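Local coordinates for nisin biosynthesis protein nisC (Lactococcus lactis subsp. lactis, PDB 2G02) that acts in maturation of the lantibiotic nisin as a zinc-containing LanC-family protein, the family of cyclases that close lanthionine thioether rings, at residues Leu76-Leu81 / Val136-Ser141; Lys303-Leu308 / Thr343-Ser348; Gly39-Leu44 / Asp61-Tyr66. All blocks are in the same frame, centred on the assembly; numbering follows the deposited sequence.

Contact 1: residues Leu76-Leu81 / Val136-Ser141; sequences LLTGSL and VIEGLS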
ATOM      1  N   LEU A  76      15.020   2.901 -16.098  1.00 56.65           N
ATOM      2  CA  LEU A  76      14.345   2.310 -14.961  1.00 55.78           C
ATOM      3  C   LEU A  76      14.740   0.866 -14.851  1.00 55.13           C
ATOM      4  O   LEU A  76      14.947   0.189 -15.859  1.00 56.05           O
ATOM      5  CB  LEU A  76      12.836   2.373 -15.155  1.00 56.11           C
ATOM      6  CG  LEU A  76      12.115   3.557 -14.523  1.00 56.21           C
ATOM      7  CD1 LEU A  76      10.716   3.601 -15.090  1.00 55.17           C
ATOM      8  CD2 LEU A  76      12.125   3.498 -12.970  1.00 55.17           C
ATOM      9  N   LEU A  77      14.818   0.378 -13.629  1.00 53.96           N
ATOM     10  CA  LEU A  77      15.116  -1.021 -13.409  1.00 52.78           C
ATOM     11  C   LEU A  77      13.897  -1.759 -12.899  1.00 51.41           C
ATOM     12  O   LEU A  77      13.871  -2.996 -12.892  1.00 51.79           O
ATOM     13  CB  LEU A  77      16.273  -1.164 -12.417  1.00 53.07           C
ATOM     14  CG  LEU A  77      17.629  -0.664 -12.932  1.00 54.13           C
ATOM     15  CD1 LEU A  77      18.678  -0.670 -11.792  1.00 54.41           C
ATOM     16  CD2 LEU A  77      18.097  -1.466 -14.178  1.00 52.87           C
ATOM     17  N   THR A  78      12.886  -1.011 -12.475  1.00 49.30           N
ATOM     18  CA  THR A  78      11.754  -1.631 -11.796  1.00 47.18           C
ATOM     19  C   THR A  78      10.404  -0.991 -12.118  1.00 45.26           C
ATOM     20  O   THR A  78      10.301   0.216 -12.290  1.00 44.32           O
ATOM     21  CB  THR A  78      12.000  -1.724 -10.262  1.00 47.38           C
ATOM     22  OG1 THR A  78      10.892  -2.381  -9.632  1.00 47.99           O
ATOM     23  CG2 THR A  78      12.201  -0.339  -9.648  1.00 46.53           C
ATOM     24  N   GLY A  79       9.384  -1.829 -12.246  1.00 43.55           N
ATOM     25  CA  GLY A  79       8.036  -1.348 -12.435  1.00 41.65           C
ATOM     26  C   GLY A  79       7.285  -1.159 -11.120  1.00 40.54           C
ATOM     27  O   GLY A  79       6.142  -0.740 -11.126  1.00 41.19           O
ATOM     28  N   SER A  80       7.928  -1.430  -9.992  1.00 38.96           N
ATOM     29  CA  SER A  80       7.226  -1.530  -8.723  1.00 37.87           C
ATOM     30  C   SER A  80       6.429  -0.276  -8.329  1.00 37.52           C
ATOM     31  O   SER A  80       6.762   0.856  -8.720  1.00 37.25           O
ATOM     32  CB  SER A  80       8.207  -1.922  -7.628  1.00 37.27           C
ATOM     33  OG  SER A  80       8.973  -0.808  -7.211  1.00 36.74           O
ATOM     34  N   LEU A  81       5.352  -0.488  -7.581  1.00 37.27           N
ATOM     35  CA  LEU A  81       4.596   0.630  -6.989  1.00 36.95           C
ATOM     36  C   LEU A  81       5.521   1.588  -6.180  1.00 37.06           C
ATOM     37  O   LEU A  81       5.491   2.812  -6.382  1.00 37.02           O
ATOM     38  CB  LEU A  81       3.435   0.121  -6.108  1.00 36.62           C
ATOM     39  CG  LEU A  81       2.583   1.160  -5.338  1.00 37.40           C
ATOM     40  CD1 LEU A  81       2.024   2.248  -6.271  1.00 34.64           C
ATOM     41  CD2 LEU A  81       1.420   0.489  -4.635  1.00 36.67           C
ATOM     42  N   VAL A 136       2.953  -5.746  -2.084  1.00 35.85           N
ATOM     43  CA  VAL A 136       2.499  -4.389  -2.402  1.00 35.31           C
ATOM     44  C   VAL A 136       3.677  -3.452  -2.673  1.00 34.97           C
ATOM     45  O   VAL A 136       3.646  -2.676  -3.601  1.00 35.08           O
ATOM     46  CB  VAL A 136       1.541  -3.838  -1.286  1.00 35.20           C
ATOM     47  CG1 VAL A 136       1.103  -2.419  -1.559  1.00 35.55           C
ATOM     48  CG2 VAL A 136       0.328  -4.736  -1.171  1.00 34.15           C
ATOM     49  N   ILE A 137       4.728  -3.546  -1.870  1.00 35.14           N
ATOM     50  CA  ILE A 137       5.826  -2.601  -1.937  1.00 34.69           C
ATOM     51  C   ILE A 137       6.587  -2.717  -3.260  1.00 36.02           C
ATOM     52  O   ILE A 137       6.675  -1.733  -3.991  1.00 36.15           O
ATOM     53  CB  ILE A 137       6.753  -2.706  -0.668  1.00 34.95           C
ATOM     54  CG1 ILE A 137       5.909  -2.600   0.619  1.00 32.80           C
ATOM     55  CG2 ILE A 137       7.858  -1.644  -0.691  1.00 33.42           C
ATOM     56  CD1 ILE A 137       4.972  -1.348   0.643  1.00 32.85           C
ATOM     57  N   GLU A 138       7.077  -3.918  -3.591  1.00 36.28           N
ATOM     58  CA  GLU A 138       7.871  -4.126  -4.804  1.00 36.95           C
ATOM     59  C   GLU A 138       7.253  -5.056  -5.862  1.00 36.36           C
ATOM     60  O   GLU A 138       7.692  -5.078  -7.009  1.00 36.02           O
ATOM     61  CB  GLU A 138       9.281  -4.645  -4.440  1.00 37.51           C
ATOM     62  CG  GLU A 138      10.063  -3.715  -3.529  1.00 41.39           C
ATOM     63  CD  GLU A 138      10.397  -2.379  -4.183  1.00 46.86           C
ATOM     64  OE1 GLU A 138      10.426  -2.301  -5.433  1.00 48.65           O
ATOM     65  OE2 GLU A 138      10.636  -1.399  -3.445  1.00 48.04           O
ATOM     66  N   GLY A 139       6.257  -5.844  -5.481  1.00 36.19           N
ATOM     67  CA  GLY A 139       5.762  -6.902  -6.362  1.00 35.14           C
ATOM     68  C   GLY A 139       4.519  -6.560  -7.133  1.00 35.09           C
ATOM     69  O   GLY A 139       4.133  -5.397  -7.253  1.00 35.46           O
ATOM     70  N   LEU A 140       3.855  -7.597  -7.607  1.00 35.40           N
ATOM     71  CA  LEU A 140       2.772  -7.461  -8.574  1.00 35.57           C
ATOM     72  C   LEU A 140       1.483  -6.917  -7.985  1.00 36.13           C
ATOM     73  O   LEU A 140       0.703  -6.231  -8.694  1.00 36.84           O
ATOM     74  CB  LEU A 140       2.509  -8.809  -9.254  1.00 35.47           C
ATOM     75  CG  LEU A 140       3.619  -9.315 -10.200  1.00 35.04           C
ATOM     76  CD1 LEU A 140       3.101 -10.438 -11.046  1.00 33.41           C
ATOM     77  CD2 LEU A 140       4.084  -8.209 -11.114  1.00 34.34           C
ATOM     78  N   SER A 141       1.240  -7.223  -6.707  1.00 35.45           N
ATOM     79  CA  SER A 141       0.047  -6.720  -6.037  1.00 35.36           C
ATOM     80  C   SER A 141       0.009  -5.184  -6.088  1.00 34.96           C
ATOM     81  O   SER A 141      -0.983  -4.588  -6.486  1.00 34.39           O
ATOM     82  CB  SER A 141      -0.015  -7.206  -4.587  1.00 35.70           C
ATOM     83  OG  SER A 141      -0.537  -8.522  -4.520  1.00 37.04           O
TER
HETATM   84  O   HOH W   1       4.849  -2.884  -6.154  1.00 33.70           O
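Thr78 and Glu138 bring their side-chain oxygens near each other without bonding: Thr78 OG1 lies 4.2 Å from Glu138 OE1. The threonine hydroxyl is used along its own chain instead, as acceptor for Ser80 N at 3.1 Å with an N-H...O angle of 162°, an ST turn that bends the loop after helix 53-74 and presents the next serine to Glu138. Ser80 OG then donates to Glu138 OE1 at 2.7 Å, arriving 41° out of the carboxylate plane. With chi1 at 78°, that hydroxyl sits between the serine's backbone N and carbonyl carbon. The glutamate leaves its backbone pointing away from the loop and returns to it through a bend at chi2. Ser83 completes the network, its backbone N bonded to Ser80 OG and its hydroxyl to Glu138 OE2, so both carboxylate oxygens are engaged. At Leu81 the character changes. Leu81 CD2 packs 4.2 Å from Val136 CG1, while Leu81 N donates to a water at 2.8 Å. The same water lies 2.8 Å from Val136 O and 2.8 Å from Gly139 O, and it can donate to either, though it has more acceptors around it than protons. It thus bridges Leu81 to the other loop, beside the direct backbone bond between Ile137 and Tyr82. Gly139 holds the N-cap position of helix 140-147, and Asp135 OD2 accepts from the backbone N of both Glu138 and Gly139. Two inter-helix loops braced in this way, with the Ile137 side chain about 7 Å from the bound zinc ion, are in keeping with the rim of the zinc-bearing central cavity in the alpha/alpha toroid of LanC proteins.

Contact 2: residues Lys303-Leu308 / Thr343-Ser348; sequences KAEKIL and TKKFDS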
ATOM      1  N   LYS A 303     -16.675  -7.903  10.995  1.00 41.56           N
ATOM      2  CA  LYS A 303     -15.495  -8.297  11.721  1.00 41.22           C
ATOM      3  C   LYS A 303     -14.325  -7.370  11.450  1.00 41.70           C
ATOM      4  O   LYS A 303     -13.504  -7.121  12.348  1.00 42.06           O
ATOM      5  CB  LYS A 303     -15.098  -9.725  11.420  1.00 40.35           C
ATOM      6  CG  LYS A 303     -13.966 -10.149  12.300  1.00 39.74           C
ATOM      7  CD  LYS A 303     -13.739 -11.649  12.270  1.00 40.15           C
ATOM      8  CE  LYS A 303     -12.429 -11.997  12.974  1.00 38.12           C
ATOM      9  NZ  LYS A 303     -12.341 -13.441  13.217  1.00 35.44           N
ATOM     10  N   ALA A 304     -14.246  -6.865  10.220  1.00 41.52           N
ATOM     11  CA  ALA A 304     -13.165  -5.964   9.827  1.00 41.61           C
ATOM     12  C   ALA A 304     -13.194  -4.789  10.788  1.00 41.90           C
ATOM     13  O   ALA A 304     -12.168  -4.358  11.299  1.00 41.66           O
ATOM     14  CB  ALA A 304     -13.357  -5.479   8.387  1.00 41.05           C
ATOM     15  N   GLU A 305     -14.402  -4.318  11.056  1.00 42.28           N
ATOM     16  CA  GLU A 305     -14.628  -3.213  11.959  1.00 43.34           C
ATOM     17  C   GLU A 305     -14.096  -3.452  13.371  1.00 43.17           C
ATOM     18  O   GLU A 305     -13.460  -2.581  13.951  1.00 43.25           O
ATOM     19  CB  GLU A 305     -16.100  -2.897  11.991  1.00 43.29           C
ATOM     20  CG  GLU A 305     -16.340  -1.454  11.854  1.00 46.59           C
ATOM     21  CD  GLU A 305     -17.718  -1.147  11.336  1.00 51.62           C
ATOM     22  OE1 GLU A 305     -18.124   0.026  11.482  1.00 54.71           O
ATOM     23  OE2 GLU A 305     -18.391  -2.058  10.792  1.00 51.48           O
ATOM     24  N   LYS A 306     -14.343  -4.647  13.895  1.00 43.50           N
ATOM     25  CA  LYS A 306     -13.866  -5.049  15.210  1.00 43.43           C
ATOM     26  C   LYS A 306     -12.360  -5.206  15.239  1.00 42.73           C
ATOM     27  O   LYS A 306     -11.734  -4.903  16.241  1.00 42.35           O
ATOM     28  CB  LYS A 306     -14.512  -6.375  15.642  1.00 43.94           C
ATOM     29  CG  LYS A 306     -16.017  -6.336  15.842  1.00 45.21           C
ATOM     30  CD  LYS A 306     -16.494  -7.721  16.254  1.00 48.94           C
ATOM     31  CE  LYS A 306     -17.965  -7.957  15.939  1.00 50.56           C
ATOM     32  NZ  LYS A 306     -18.893  -7.076  16.717  1.00 51.63           N
ATOM     33  N   ILE A 307     -11.781  -5.724  14.163  1.00 42.56           N
ATOM     34  CA  ILE A 307     -10.323  -5.873  14.096  1.00 42.67           C
ATOM     35  C   ILE A 307      -9.628  -4.513  14.210  1.00 43.34           C
ATOM     36  O   ILE A 307      -8.617  -4.376  14.917  1.00 44.08           O
ATOM     37  CB  ILE A 307      -9.878  -6.582  12.807  1.00 42.48           C
ATOM     38  CG1 ILE A 307     -10.294  -8.055  12.858  1.00 42.55           C
ATOM     39  CG2 ILE A 307      -8.355  -6.445  12.576  1.00 41.23           C
ATOM     40  CD1 ILE A 307     -10.192  -8.765  11.522  1.00 41.13           C
ATOM     41  N   LEU A 308     -10.178  -3.515  13.519  1.00 43.02           N
ATOM     42  CA  LEU A 308      -9.584  -2.192  13.457  1.00 42.69           C
ATOM     43  C   LEU A 308      -9.868  -1.422  14.758  1.00 42.94           C
ATOM     44  O   LEU A 308      -8.977  -0.762  15.314  1.00 43.33           O
ATOM     45  CB  LEU A 308     -10.093  -1.419  12.227  1.00 42.03           C
ATOM     46  CG  LEU A 308      -9.630   0.037  12.121  1.00 41.26           C
ATOM     47  CD1 LEU A 308      -8.111   0.121  12.008  1.00 39.43           C
ATOM     48  CD2 LEU A 308     -10.308   0.719  10.951  1.00 41.55           C
ATOM     49  N   THR A 343     -19.657   4.385   9.012  1.00 41.88           N
ATOM     50  CA  THR A 343     -19.575   4.011  10.403  1.00 41.44           C
ATOM     51  C   THR A 343     -19.089   5.194  11.238  1.00 41.43           C
ATOM     52  O   THR A 343     -18.377   6.062  10.746  1.00 41.46           O
ATOM     53  CB  THR A 343     -18.712   2.773  10.621  1.00 40.69           C
ATOM     54  OG1 THR A 343     -18.608   2.533  12.024  1.00 41.86           O
ATOM     55  CG2 THR A 343     -17.318   2.955  10.062  1.00 41.55           C
ATOM     56  N   LYS A 344     -19.503   5.239  12.498  1.00 41.38           N
ATOM     57  CA  LYS A 344     -19.098   6.330  13.367  1.00 41.21           C
ATOM     58  C   LYS A 344     -18.146   5.810  14.426  1.00 40.56           C
ATOM     59  O   LYS A 344     -17.627   6.573  15.220  1.00 39.75           O
ATOM     60  CB  LYS A 344     -20.325   7.021  13.968  1.00 41.85           C
ATOM     61  CG  LYS A 344     -21.367   7.427  12.909  1.00 43.81           C
ATOM     62  CD  LYS A 344     -22.513   8.192  13.528  1.00 48.13           C
ATOM     63  CE  LYS A 344     -22.133   9.663  13.701  1.00 50.01           C
ATOM     64  NZ  LYS A 344     -22.921  10.309  14.799  1.00 49.72           N
ATOM     65  N   LYS A 345     -17.885   4.506  14.373  1.00 40.65           N
ATOM     66  CA  LYS A 345     -17.001   3.801  15.301  1.00 41.39           C
ATOM     67  C   LYS A 345     -15.612   4.384  15.545  1.00 41.68           C
ATOM     68  O   LYS A 345     -14.996   4.045  16.543  1.00 42.51           O
ATOM     69  CB  LYS A 345     -16.812   2.351  14.846  1.00 41.91           C
ATOM     70  CG  LYS A 345     -17.747   1.332  15.478  1.00 43.50           C
ATOM     71  CD  LYS A 345     -17.711   0.052  14.644  1.00 47.92           C
ATOM     72  CE  LYS A 345     -18.678  -1.026  15.135  1.00 49.31           C
ATOM     73  NZ  LYS A 345     -20.058  -0.508  15.323  1.00 49.96           N
ATOM     74  N   PHE A 346     -15.102   5.223  14.648  1.00 41.48           N
ATOM     75  CA  PHE A 346     -13.714   5.668  14.727  1.00 41.34           C
ATOM     76  C   PHE A 346     -13.634   7.185  14.812  1.00 41.92           C
ATOM     77  O   PHE A 346     -12.535   7.773  14.765  1.00 42.14           O
ATOM     78  CB  PHE A 346     -12.902   5.156  13.517  1.00 40.74           C
ATOM     79  CG  PHE A 346     -13.053   3.672  13.261  1.00 39.82           C
ATOM     80  CD1 PHE A 346     -12.379   2.735  14.054  1.00 38.43           C
ATOM     81  CD2 PHE A 346     -13.862   3.213  12.233  1.00 37.51           C
ATOM     82  CE1 PHE A 346     -12.525   1.368  13.841  1.00 35.98           C
ATOM     83  CE2 PHE A 346     -14.012   1.838  12.017  1.00 38.83           C
ATOM     84  CZ  PHE A 346     -13.347   0.916  12.836  1.00 37.67           C
ATOM     85  N   ASP A 347     -14.804   7.805  14.929  1.00 42.03           N
ATOM     86  CA  ASP A 347     -14.943   9.255  14.936  1.00 42.48           C
ATOM     87  C   ASP A 347     -14.133   9.966  16.024  1.00 42.87           C
ATOM     88  O   ASP A 347     -13.677  11.107  15.821  1.00 43.45           O
ATOM     89  CB  ASP A 347     -16.416   9.662  15.051  1.00 42.33           C
ATOM     90  CG  ASP A 347     -17.184   9.520  13.740  1.00 44.01           C
ATOM     91  OD1 ASP A 347     -16.570   9.206  12.699  1.00 44.21           O
ATOM     92  OD2 ASP A 347     -18.424   9.732  13.751  1.00 46.58           O
ATOM     93  N   SER A 348     -13.946   9.323  17.170  1.00 42.59           N
ATOM     94  CA  SER A 348     -13.250   9.997  18.254  1.00 42.99           C
ATOM     95  C   SER A 348     -11.738   9.924  18.018  1.00 42.88           C
ATOM     96  O   SER A 348     -11.019  10.895  18.284  1.00 43.12           O
ATOM     97  CB  SER A 348     -13.662   9.448  19.622  1.00 43.05           C
ATOM     98  OG  SER A 348     -13.546   8.033  19.636  1.00 45.15           O
TER
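Thr343 and Glu305 approach from opposite directions and meet in a short hydrogen bond, Thr343 OG1 donating to Glu305 OE1 at 2.6 Å and reaching the oxygen nearly along its C-O axis. With chi1 at 176° the hydroxyl stands beside the threonine's own carbonyl carbon, a position from which it also accepts from Lys345 N at 3.2 Å, with an N-H...O angle of 161°. That second bond makes an ST turn, and a type I beta turn from Lys344 to Asp347 overlaps it, closed by Asp347 N bonding to Lys344 O. Lys345 crosses the Glu305 side chain at about a right angle. Its aliphatic part does the touching, with Lys345 CD 3.2 Å from Glu305 OE1. Because the chain bends at chi4, Lys345 NZ remains 4.3 Å from Glu305 OE1, beyond a salt bridge. The same lysine covers its neighbour: Lys345 CB sits 3.9 Å above the plane of the Phe346 ring, over its centre. On the opposite face Leu308 CD2 makes a CH-pi contact, 3.9 Å from the Phe346 centroid and 25° off the ring normal. Glu305 O approaches the ring at its edge, 3.7 Å from Phe346 CZ. Phe346 occupies the N-cap position of helix 347-355, and its ring also touches Cys334 of helix 327-341. This short connection is thereby docked on helix 298-314, whose Leu308 reaches back to Phe337. Chemically, one hydroxyl relays a backbone N-H to a carboxylate, donating and accepting at once; the nearby lysine charge would be expected to favour the ionised form of Glu305, while the ring beside this polar pair is sandwiched between two aliphatic groups.

Contact 3: residues Gly39-Leu44 / Asp61-Tyr66; sequences GIILML and DNYIEY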
ATOM      1  N   GLY A  39       6.225  10.838  -4.172  1.00 35.30           N
ATOM      2  CA  GLY A  39       5.543  11.242  -2.926  1.00 34.62           C
ATOM      3  C   GLY A  39       5.392  12.746  -2.689  1.00 34.23           C
ATOM      4  O   GLY A  39       4.342  13.202  -2.241  1.00 34.09           O
ATOM      5  N   ILE A  40       6.432  13.521  -2.997  1.00 33.51           N
ATOM      6  CA  ILE A  40       6.364  14.965  -2.874  1.00 32.74           C
ATOM      7  C   ILE A  40       5.381  15.569  -3.897  1.00 33.57           C
ATOM      8  O   ILE A  40       4.741  16.587  -3.631  1.00 33.56           O
ATOM      9  CB  ILE A  40       7.759  15.634  -3.051  1.00 32.20           C
ATOM     10  CG1 ILE A  40       8.816  14.991  -2.136  1.00 30.75           C
ATOM     11  CG2 ILE A  40       7.642  17.130  -2.843  1.00 30.59           C
ATOM     12  CD1 ILE A  40       8.450  14.950  -0.638  1.00 26.05           C
ATOM     13  N   ILE A  41       5.296  14.962  -5.081  1.00 33.69           N
ATOM     14  CA  ILE A  41       4.376  15.443  -6.090  1.00 33.62           C
ATOM     15  C   ILE A  41       2.926  15.287  -5.608  1.00 33.94           C
ATOM     16  O   ILE A  41       2.118  16.220  -5.734  1.00 34.21           O
ATOM     17  CB  ILE A  41       4.628  14.761  -7.428  1.00 34.34           C
ATOM     18  CG1 ILE A  41       5.956  15.293  -8.022  1.00 35.03           C
ATOM     19  CG2 ILE A  41       3.465  15.020  -8.415  1.00 33.27           C
ATOM     20  CD1 ILE A  41       6.517  14.481  -9.215  1.00 32.37           C
ATOM     21  N   LEU A  42       2.609  14.125  -5.044  1.00 33.87           N
ATOM     22  CA  LEU A  42       1.257  13.840  -4.530  1.00 33.85           C
ATOM     23  C   LEU A  42       0.891  14.813  -3.428  1.00 33.80           C
ATOM     24  O   LEU A  42      -0.176  15.415  -3.453  1.00 33.86           O
ATOM     25  CB  LEU A  42       1.140  12.395  -4.027  1.00 32.57           C
ATOM     26  CG  LEU A  42       1.129  11.426  -5.202  1.00 32.62           C
ATOM     27  CD1 LEU A  42       1.410   9.970  -4.798  1.00 28.64           C
ATOM     28  CD2 LEU A  42      -0.218  11.542  -5.943  1.00 32.25           C
ATOM     29  N   MET A  43       1.804  14.997  -2.480  1.00 34.14           N
ATOM     30  CA  MET A  43       1.533  15.880  -1.373  1.00 34.73           C
ATOM     31  C   MET A  43       1.183  17.271  -1.857  1.00 33.22           C
ATOM     32  O   MET A  43       0.193  17.832  -1.418  1.00 32.82           O
ATOM     33  CB  MET A  43       2.701  15.992  -0.415  1.00 34.25           C
ATOM     34  CG  MET A  43       2.447  17.156   0.520  1.00 35.86           C
ATOM     35  SD  MET A  43       3.895  17.758   1.304  1.00 40.98           S
ATOM     36  CE  MET A  43       4.902  18.345  -0.057  1.00 39.29           C
ATOM     37  N   LEU A  44       2.006  17.822  -2.754  1.00 32.55           N
ATOM     38  CA  LEU A  44       1.784  19.153  -3.284  1.00 31.76           C
ATOM     39  C   LEU A  44       0.519  19.255  -4.152  1.00 31.83           C
ATOM     40  O   LEU A  44      -0.190  20.268  -4.126  1.00 30.76           O
ATOM     41  CB  LEU A  44       2.995  19.591  -4.081  1.00 32.07           C
ATOM     42  CG  LEU A  44       4.330  19.896  -3.405  1.00 31.99           C
ATOM     43  CD1 LEU A  44       5.355  20.188  -4.521  1.00 32.75           C
ATOM     44  CD2 LEU A  44       4.195  21.085  -2.495  1.00 32.60           C
ATOM     45  N   ASP A  61       5.599  20.470 -11.833  1.00 41.06           N
ATOM     46  CA  ASP A  61       6.152  20.451 -13.188  1.00 41.56           C
ATOM     47  C   ASP A  61       7.665  20.446 -13.257  1.00 41.13           C
ATOM     48  O   ASP A  61       8.221  19.704 -14.055  1.00 41.79           O
ATOM     49  CB  ASP A  61       5.545  21.533 -14.080  1.00 41.80           C
ATOM     50  CG  ASP A  61       4.107  21.208 -14.472  1.00 43.59           C
ATOM     51  OD1 ASP A  61       3.744  20.012 -14.600  1.00 45.25           O
ATOM     52  OD2 ASP A  61       3.328  22.153 -14.637  1.00 46.80           O
ATOM     53  N   ASN A  62       8.334  21.225 -12.412  1.00 40.91           N
ATOM     54  CA  ASN A  62       9.795  21.108 -12.296  1.00 40.53           C
ATOM     55  C   ASN A  62      10.244  19.722 -11.908  1.00 40.42           C
ATOM     56  O   ASN A  62      11.153  19.178 -12.542  1.00 40.75           O
ATOM     57  CB  ASN A  62      10.362  22.093 -11.297  1.00 40.49           C
ATOM     58  CG  ASN A  62      10.224  23.498 -11.755  1.00 41.46           C
ATOM     59  OD1 ASN A  62      10.058  23.745 -12.948  1.00 41.39           O
ATOM     60  ND2 ASN A  62      10.278  24.446 -10.817  1.00 42.26           N
ATOM     61  N   TYR A  63       9.617  19.155 -10.867  1.00 39.81           N
ATOM     62  CA  TYR A  63      10.019  17.851 -10.355  1.00 39.05           C
ATOM     63  C   TYR A  63       9.738  16.757 -11.382  1.00 39.34           C
ATOM     64  O   TYR A  63      10.502  15.796 -11.497  1.00 38.29           O
ATOM     65  CB  TYR A  63       9.342  17.519  -9.027  1.00 38.74           C
ATOM     66  CG  TYR A  63       9.612  18.478  -7.896  1.00 38.59           C
ATOM     67  CD1 TYR A  63      10.742  19.328  -7.901  1.00 39.60           C
ATOM     68  CD2 TYR A  63       8.765  18.512  -6.788  1.00 36.44           C
ATOM     69  CE1 TYR A  63      10.995  20.199  -6.845  1.00 37.66           C
ATOM     70  CE2 TYR A  63       8.994  19.372  -5.741  1.00 36.89           C
ATOM     71  CZ  TYR A  63      10.107  20.219  -5.772  1.00 39.12           C
ATOM     72  OH  TYR A  63      10.314  21.077  -4.724  1.00 38.62           O
ATOM     73  N   ILE A  64       8.659  16.912 -12.146  1.00 40.47           N
ATOM     74  CA  ILE A  64       8.425  15.993 -13.265  1.00 41.91           C
ATOM     75  C   ILE A  64       9.539  16.151 -14.322  1.00 43.33           C
ATOM     76  O   ILE A  64      10.119  15.151 -14.756  1.00 43.80           O
ATOM     77  CB  ILE A  64       7.020  16.118 -13.897  1.00 41.25           C
ATOM     78  CG1 ILE A  64       5.941  15.737 -12.886  1.00 38.34           C
ATOM     79  CG2 ILE A  64       6.887  15.164 -15.082  1.00 41.54           C
ATOM     80  CD1 ILE A  64       4.618  16.351 -13.185  1.00 35.76           C
ATOM     81  N   GLU A  65       9.869  17.389 -14.695  1.00 44.61           N
ATOM     82  CA  GLU A  65      10.965  17.611 -15.645  1.00 46.21           C
ATOM     83  C   GLU A  65      12.155  16.789 -15.198  1.00 45.68           C
ATOM     84  O   GLU A  65      12.670  15.953 -15.938  1.00 46.01           O
ATOM     85  CB  GLU A  65      11.363  19.085 -15.716  1.00 46.84           C
ATOM     86  CG  GLU A  65      11.143  19.734 -17.074  1.00 52.91           C
ATOM     87  CD  GLU A  65       9.667  19.812 -17.455  1.00 59.84           C
ATOM     88  OE1 GLU A  65       9.215  18.943 -18.248  1.00 63.14           O
ATOM     89  OE2 GLU A  65       8.961  20.731 -16.953  1.00 61.67           O
ATOM     90  N   TYR A  66      12.553  17.018 -13.956  1.00 44.95           N
ATOM     91  CA  TYR A  66      13.695  16.372 -13.376  1.00 44.90           C
ATOM     92  C   TYR A  66      13.607  14.860 -13.479  1.00 45.08           C
ATOM     93  O   TYR A  66      14.591  14.206 -13.827  1.00 45.31           O
ATOM     94  CB  TYR A  66      13.798  16.803 -11.926  1.00 44.87           C
ATOM     95  CG  TYR A  66      14.996  16.285 -11.174  1.00 45.29           C
ATOM     96  CD1 TYR A  66      16.211  16.968 -11.203  1.00 44.90           C
ATOM     97  CD2 TYR A  66      14.901  15.130 -10.385  1.00 44.82           C
ATOM     98  CE1 TYR A  66      17.321  16.501 -10.488  1.00 45.18           C
ATOM     99  CE2 TYR A  66      15.990  14.660  -9.660  1.00 45.03           C
ATOM    100  CZ  TYR A  66      17.199  15.349  -9.713  1.00 45.89           C
ATOM    101  OH  TYR A  66      18.284  14.885  -8.990  1.00 45.54           O
TER
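Apolar contact accounts for everything that passes between Ile40, Ile41 and Leu44 on one helix and Tyr63 and Ile64 on the other. The tyrosine ring makes its nearest approach to two residues one helical turn apart through the same atom: Tyr63 CE2 is 3.9 Å from Ile40 CG2 and 3.9 Å from Leu44 CD1, both methyls approaching obliquely. Ile41 lies at the ring's edge, where its CG1 is near the ring plane. From there Ile41 CD1 reaches 4.2 Å to Tyr63 CB and 3.9 Å to Ile64 CG1, its side chain sliding past the tyrosine in the opposite direction and crossing Ile64 at about a right angle. The axes of segments 39-44 and 61-66 run nearly antiparallel, 161° between their directions and 10.3 Å apart at closest approach, as in the helical hairpins from which alpha/alpha toroids are built. Trp15 of helix 3-18 touches both Ile40 and Tyr63, while Val8 and Ile12 of that helix touch Leu44. No hydrogen bond links the two segments. The phenol at the far end of the tyrosine ring is hydrogen-bonded through Tyr63 OH to Asp16 OD1.

Along the chain the contacts close in the order 3, 1, 2, and no two of them touch. Contact 1 is the innermost, its centre about 11 Å from the centre of the chain, against about 20 Å for each of the others. The side chain of its Ile137 lies about 7 Å from the zinc ion. Contacts 1 and 2 lie on opposite sides of the chain's centre, about 31 Å between centres. Contacts 1 and 3 are about 20 Å apart by centres and about 8 Å by nearest atoms; contacts 2 and 3 about 34 Å and about 22 Å. Together they sample one helical toroid: a polar loop junction near the zinc, a turn docked on a helix, and a pair of antiparallel helices, the last two farther out.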